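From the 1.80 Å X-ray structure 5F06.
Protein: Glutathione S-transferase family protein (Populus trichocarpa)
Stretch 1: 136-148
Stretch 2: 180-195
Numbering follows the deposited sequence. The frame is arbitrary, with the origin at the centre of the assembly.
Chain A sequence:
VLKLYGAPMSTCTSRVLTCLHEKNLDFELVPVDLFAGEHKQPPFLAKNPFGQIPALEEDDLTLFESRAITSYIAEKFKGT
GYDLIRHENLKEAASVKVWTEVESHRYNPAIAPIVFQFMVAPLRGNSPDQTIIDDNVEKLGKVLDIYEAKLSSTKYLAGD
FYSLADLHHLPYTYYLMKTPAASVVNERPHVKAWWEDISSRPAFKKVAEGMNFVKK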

# COMPACT_ATOMS: atom_id res chain seq x y z
N ASN A 136 -3.41 -4.44 -18.74
CA ASN A 136 -3.83 -3.91 -17.45
C ASN A 136 -5.33 -3.64 -17.39
O ASN A 136 -5.93 -3.65 -16.32
N VAL A 137 -5.94 -3.41 -18.55
CA VAL A 137 -7.40 -3.31 -18.63
C VAL A 137 -7.99 -4.66 -18.25
O VAL A 137 -9.01 -4.74 -17.56
N GLU A 138 -7.34 -5.74 -18.68
CA GLU A 138 -7.76 -7.09 -18.32
C GLU A 138 -7.59 -7.31 -16.82
O GLU A 138 -8.49 -7.85 -16.16
N LYS A 139 -6.45 -6.90 -16.29
CA LYS A 139 -6.17 -7.04 -14.86
C LYS A 139 -7.14 -6.21 -14.03
O LYS A 139 -7.66 -6.69 -13.02
N LEU A 140 -7.40 -4.98 -14.44
CA LEU A 140 -8.30 -4.11 -13.70
C LEU A 140 -9.72 -4.66 -13.74
O LEU A 140 -10.46 -4.57 -12.75
N GLY A 141 -10.10 -5.24 -14.87
CA GLY A 141 -11.41 -5.84 -15.02
C GLY A 141 -11.65 -6.93 -13.99
O GLY A 141 -12.75 -7.05 -13.45
N LYS A 142 -10.62 -7.71 -13.72
CA LYS A 142 -10.73 -8.81 -12.76
C LYS A 142 -10.83 -8.29 -11.33
O LYS A 142 -11.56 -8.85 -10.51
N VAL A 143 -10.11 -7.22 -11.03
CA VAL A 143 -10.28 -6.55 -9.75
C VAL A 143 -11.71 -6.01 -9.66
O VAL A 143 -12.38 -6.16 -8.64
N LEU A 144 -12.18 -5.40 -10.75
CA LEU A 144 -13.49 -4.78 -10.75
C LEU A 144 -14.62 -5.80 -10.71
O LEU A 144 -15.75 -5.47 -10.33
N ASP A 145 -14.34 -7.04 -11.10
CA ASP A 145 -15.32 -8.11 -10.97
C ASP A 145 -15.61 -8.38 -9.49
O ASP A 145 -16.74 -8.65 -9.11
N ILE A 146 -14.56 -8.30 -8.67
CA ILE A 146 -14.72 -8.47 -7.23
C ILE A 146 -15.44 -7.26 -6.64
O ILE A 146 -16.29 -7.41 -5.76
N TYR A 147 -15.09 -6.07 -7.12
CA TYR A 147 -15.75 -4.84 -6.68
C TYR A 147 -17.25 -4.88 -6.97
O TYR A 147 -18.07 -4.46 -6.16
N GLU A 148 -17.59 -5.39 -8.15
CA GLU A 148 -18.98 -5.47 -8.58
C GLU A 148 -19.81 -6.27 -7.58
O GLU A 148 -20.93 -5.88 -7.24
N PRO A 180 -10.74 5.43 -23.45
CA PRO A 180 -11.59 4.31 -23.86
C PRO A 180 -11.70 3.22 -22.80
O PRO A 180 -12.67 2.47 -22.78
N ALA A 181 -10.71 3.15 -21.91
CA ALA A 181 -10.69 2.16 -20.85
C ALA A 181 -11.80 2.41 -19.82
O ALA A 181 -12.01 1.60 -18.92
N ALA A 182 -12.49 3.54 -19.94
CA ALA A 182 -13.67 3.81 -19.13
C ALA A 182 -14.69 2.67 -19.19
O ALA A 182 -15.51 2.51 -18.28
N SER A 183 -14.62 1.87 -20.25
CA SER A 183 -15.56 0.78 -20.47
C SER A 183 -15.58 -0.25 -19.34
O SER A 183 -16.62 -0.86 -19.07
N VAL A 184 -14.44 -0.46 -18.67
CA VAL A 184 -14.39 -1.46 -17.60
C VAL A 184 -15.27 -1.03 -16.43
O VAL A 184 -15.83 -1.87 -15.73
N VAL A 185 -15.39 0.27 -16.22
CA VAL A 185 -16.27 0.81 -15.19
C VAL A 185 -17.72 0.83 -15.68
O VAL A 185 -18.63 0.38 -14.99
N ASN A 186 -17.93 1.34 -16.89
CA ASN A 186 -19.28 1.54 -17.40
C ASN A 186 -20.05 0.25 -17.65
O ASN A 186 -21.28 0.26 -17.64
N GLU A 187 -19.34 -0.86 -17.86
CA GLU A 187 -19.99 -2.13 -18.19
C GLU A 187 -20.33 -2.98 -16.96
O GLU A 187 -20.90 -4.06 -17.08
N ARG A 188 -19.97 -2.47 -15.78
CA ARG A 188 -20.29 -3.12 -14.51
C ARG A 188 -21.23 -2.21 -13.71
O ARG A 188 -20.78 -1.21 -13.15
N PRO A 189 -22.53 -2.55 -13.66
CA PRO A 189 -23.53 -1.58 -13.18
C PRO A 189 -23.29 -1.06 -11.76
O PRO A 189 -23.43 0.15 -11.54
N HIS A 190 -22.94 -1.92 -10.82
CA HIS A 190 -22.73 -1.48 -9.44
C HIS A 190 -21.47 -0.63 -9.31
O HIS A 190 -21.47 0.36 -8.57
N VAL A 191 -20.42 -1.00 -10.03
CA VAL A 191 -19.19 -0.21 -10.07
C VAL A 191 -19.47 1.17 -10.68
O VAL A 191 -18.99 2.18 -10.18
N LYS A 192 -20.24 1.19 -11.76
CA LYS A 192 -20.56 2.44 -12.45
C LYS A 192 -21.33 3.39 -11.53
O LYS A 192 -21.00 4.58 -11.44
N ALA A 193 -22.35 2.87 -10.86
CA ALA A 193 -23.16 3.69 -9.97
C ALA A 193 -22.33 4.18 -8.78
O ALA A 193 -22.45 5.34 -8.36
N TRP A 194 -21.48 3.30 -8.25
CA TRP A 194 -20.56 3.66 -7.17
C TRP A 194 -19.64 4.80 -7.59
O TRP A 194 -19.48 5.78 -6.87
N TRP A 195 -19.06 4.69 -8.78
CA TRP A 195 -18.19 5.74 -9.30
C TRP A 195 -18.92 7.07 -9.45
O TRP A 195 -18.41 8.12 -9.04

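The most unusual feature of this contact is the carboxylate of Glu 148, which meets the first turn of helix 189-195. Both of its oxygens take part. Glu 148 OE1 accepts a hydrogen bond from Val 191 N at 3.0 Å. Glu 148 OE2 accepts one from His 190 N at 3.1 Å. Glu 148 OE2 also accepts a hydrogen bond from His 190 ND1 at 2.8 Å, the third to this carboxylate, and sits at the edge of the imidazole ring, near its plane. Amides in the first turn of a helix have no carbonyl partner within that helix, and here the carboxylate supplies acceptors for two of them. The CA-to-CB bond of Glu 148 points sideways, but chi1 t and chi2 p bring the carboxylate over to the other stretch. The CA-to-CB bond of His 190 points toward the other stretch, with chi1 m and chi2 at 90°. The hydrogen bond from its ND1 places a proton on that nitrogen. The same carboxylate packs against carbon, with Glu 148 OE2 3.3 Å from Pro 189 CD and Glu 148 OE1 3.4 Å from Arg 188 CB.

Arg 188, at the N-cap position of this helix, provides the second polar site. It points toward helix 136-148 with chi1 m, chi2 t and chi3 t. Arg 188 NE lies 2.9 Å from Asp 145 OD1 and Arg 188 NH2 lies 3.0 Å from the same oxygen. Both are hydrogen bonds within a salt bridge, and OD1 sits at the guanidinium edge, near its plane. Asp 145 starts away from the partner stretch, yet its end comes nearer with chi1 m. The third nitrogen turns back to its own stretch: Arg 188 NH1 donates to Val 184 O at 2.9 Å. Gly 141 CA lies over one face of the guanidinium. An ideal CB on Gly 141 would be 3.3 Å from Arg 188 NH2, a tight fit. The aliphatic part of the arginine is used too, with Arg 188 CD 3.7 Å from Leu 144 CB.

The rest is apolar. Val 184 points in with chi1 m and meets three side chains. Val 184 CG1 is 3.6 Å from Val 137 CG1. Val 184 CG2 is 3.6 Å from Leu 144 CD1 and 4.0 Å from Leu 140 CD2. Val 137, chi1 t, also reaches Ala 181, with Val 137 CG2 3.9 Å from Ala 181 CB. Leu 140 is t, p and points sideways, with its end coming nearer.

Leu 144 is m, t and points toward the other stretch. Its two methyls diverge: Leu 144 CD1 also lies 4.2 Å from Val 185 CG2, while Leu 144 CD2 lies 3.9 Å from Val 191 CG1. Val 191, chi1 t, places Val 191 CG2 4.1 Å from Tyr 147 CB. Tyr 147 is m at chi1, and its ring meets Trp 194 obliquely, with Tyr 147 CE2 4.5 Å from Trp 194 CH2. Tyr 147 OH and Trp 194 NE1 are hydrogen-bonded elsewhere in the structure.

Helices 136-148 and 189-195 cross at 84°, with axes 8.9 Å apart at closest approach.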

# COMPACT_ATOMS: atom_id res chain seq x y z
CB ASN A 136 -3.04 -2.65 -17.12
CG ASN A 136 -1.62 -2.95 -16.68
OD1 ASN A 136 -1.39 -3.35 -15.54
ND2 ASN A 136 -0.66 -2.78 -17.58
CB VAL A 137 -7.87 -2.87 -20.03
CG1 VAL A 137 -9.34 -3.21 -20.26
CG2 VAL A 137 -7.64 -1.38 -20.22
CB GLU A 138 -6.96 -8.12 -19.11
CG GLU A 138 -7.39 -9.55 -18.89
CD GLU A 138 -6.69 -10.51 -19.84
OE1 GLU A 138 -5.50 -10.80 -19.62
OE2 GLU A 138 -7.34 -10.96 -20.81
CB LYS A 139 -4.73 -6.62 -14.55
CG LYS A 139 -3.69 -7.61 -15.05
CD LYS A 139 -2.28 -7.11 -14.79
CE LYS A 139 -1.24 -8.15 -15.19
NZ LYS A 139 0.15 -7.63 -15.10
CB LEU A 140 -8.29 -2.69 -14.27
CG LEU A 140 -9.16 -1.67 -13.51
CD1 LEU A 140 -8.77 -1.61 -12.05
CD2 LEU A 140 -9.05 -0.30 -14.16
CB LYS A 142 -9.55 -9.77 -12.92
CG LYS A 142 -9.78 -10.82 -13.99
CD LYS A 142 -8.50 -11.48 -14.45
CE LYS A 142 -8.80 -12.62 -15.41
NZ LYS A 142 -7.63 -12.94 -16.28
CB VAL A 143 -9.28 -5.39 -9.56
CG1 VAL A 143 -9.56 -4.64 -8.26
CG2 VAL A 143 -7.86 -5.92 -9.55
CB LEU A 144 -13.66 -3.87 -11.97
CG LEU A 144 -12.91 -2.53 -11.92
CD1 LEU A 144 -13.14 -1.76 -13.21
CD2 LEU A 144 -13.32 -1.68 -10.71
CB ASP A 145 -14.84 -9.40 -11.65
CG ASP A 145 -14.87 -9.32 -13.16
OD1 ASP A 145 -15.56 -8.43 -13.72
OD2 ASP A 145 -14.21 -10.16 -13.81
CB ILE A 146 -13.35 -8.67 -6.54
CG1 ILE A 146 -12.62 -9.88 -7.11
CG2 ILE A 146 -13.53 -8.81 -5.02
CD1 ILE A 146 -13.32 -11.21 -6.89
CB TYR A 147 -15.13 -3.61 -7.35
CG TYR A 147 -13.83 -3.13 -6.74
CD1 TYR A 147 -12.98 -4.01 -6.08
CD2 TYR A 147 -13.45 -1.80 -6.83
CE1 TYR A 147 -11.78 -3.57 -5.52
CE2 TYR A 147 -12.26 -1.35 -6.28
CZ TYR A 147 -11.43 -2.24 -5.63
OH TYR A 147 -10.25 -1.79 -5.08
CB GLU A 148 -19.08 -6.11 -9.97
CG GLU A 148 -20.49 -6.26 -10.51
CD GLU A 148 -21.18 -4.93 -10.79
OE1 GLU A 148 -20.51 -3.88 -10.73
OE2 GLU A 148 -22.39 -4.94 -11.09
CB PRO A 180 -10.88 3.78 -25.11
CG PRO A 180 -10.11 4.93 -25.64
CD PRO A 180 -9.66 5.69 -24.42
CB ALA A 181 -9.33 2.13 -20.16
CB ALA A 182 -14.33 5.10 -19.58
CB SER A 183 -15.25 0.07 -21.79
OG SER A 183 -13.92 -0.40 -21.83
CB VAL A 184 -12.95 -1.74 -17.10
CG1 VAL A 184 -12.09 -2.24 -18.23
CG2 VAL A 184 -12.34 -0.51 -16.45
CB VAL A 185 -15.83 2.23 -14.77
CG1 VAL A 185 -16.88 2.92 -13.89
CG2 VAL A 185 -14.50 2.17 -14.05
CB ASN A 186 -19.23 2.35 -18.69
CG ASN A 186 -19.01 3.83 -18.44
OD1 ASN A 186 -19.37 4.36 -17.38
ND2 ASN A 186 -18.41 4.51 -19.40
CB GLU A 187 -19.11 -2.94 -19.14
CG GLU A 187 -19.14 -2.43 -20.56
CD GLU A 187 -18.24 -3.20 -21.49
OE1 GLU A 187 -17.64 -4.21 -21.05
OE2 GLU A 187 -18.13 -2.80 -22.67
CB ARG A 188 -19.01 -3.42 -13.73
CG ARG A 188 -18.16 -4.49 -14.39
CD ARG A 188 -16.74 -4.52 -13.86
NE ARG A 188 -15.99 -5.65 -14.41
CZ ARG A 188 -15.43 -5.66 -15.62
NH1 ARG A 188 -15.52 -4.62 -16.43
NH2 ARG A 188 -14.78 -6.74 -16.01
CB PRO A 189 -24.85 -2.37 -13.24
CG PRO A 189 -24.47 -3.80 -13.34
CD PRO A 189 -23.16 -3.82 -14.06
CB HIS A 190 -22.68 -2.67 -8.49
CG HIS A 190 -23.99 -3.37 -8.32
ND1 HIS A 190 -24.39 -4.42 -9.13
CD2 HIS A 190 -25.01 -3.16 -7.46
CE1 HIS A 190 -25.59 -4.83 -8.76
NE2 HIS A 190 -25.99 -4.08 -7.75
CB VAL A 191 -18.08 -0.93 -10.86
CG1 VAL A 191 -16.84 -0.04 -11.01
CG2 VAL A 191 -17.70 -2.24 -10.19
CB LYS A 192 -21.39 2.16 -13.71
CG LYS A 192 -21.83 3.41 -14.48
CD LYS A 192 -22.53 3.02 -15.78
CE LYS A 192 -22.92 4.24 -16.60
NZ LYS A 192 -24.04 5.00 -15.97
CB ALA A 193 -24.36 2.91 -9.49
CB TRP A 194 -19.75 2.42 -6.77
CG TRP A 194 -18.53 2.66 -5.93
CD1 TRP A 194 -18.48 2.96 -4.59
CD2 TRP A 194 -17.16 2.58 -6.37
NE1 TRP A 194 -17.17 3.08 -4.18
CE2 TRP A 194 -16.35 2.85 -5.25
CE3 TRP A 194 -16.56 2.31 -7.60
CZ2 TRP A 194 -14.96 2.86 -5.33
CZ3 TRP A 194 -15.18 2.33 -7.67
CH2 TRP A 194 -14.39 2.60 -6.55
CB TRP A 195 -17.61 5.33 -10.66
CG TRP A 195 -16.99 6.48 -11.36
CD1 TRP A 195 -17.43 7.09 -12.50
CD2 TRP A 195 -15.82 7.20 -10.95
NE1 TRP A 195 -16.60 8.14 -12.83
CE2 TRP A 195 -15.61 8.23 -11.89
CE3 TRP A 195 -14.94 7.08 -9.87
CZ2 TRP A 195 -14.54 9.12 -11.80
CZ3 TRP A 195 -13.87 7.96 -9.78
CH2 TRP A 195 -13.69 8.97 -10.74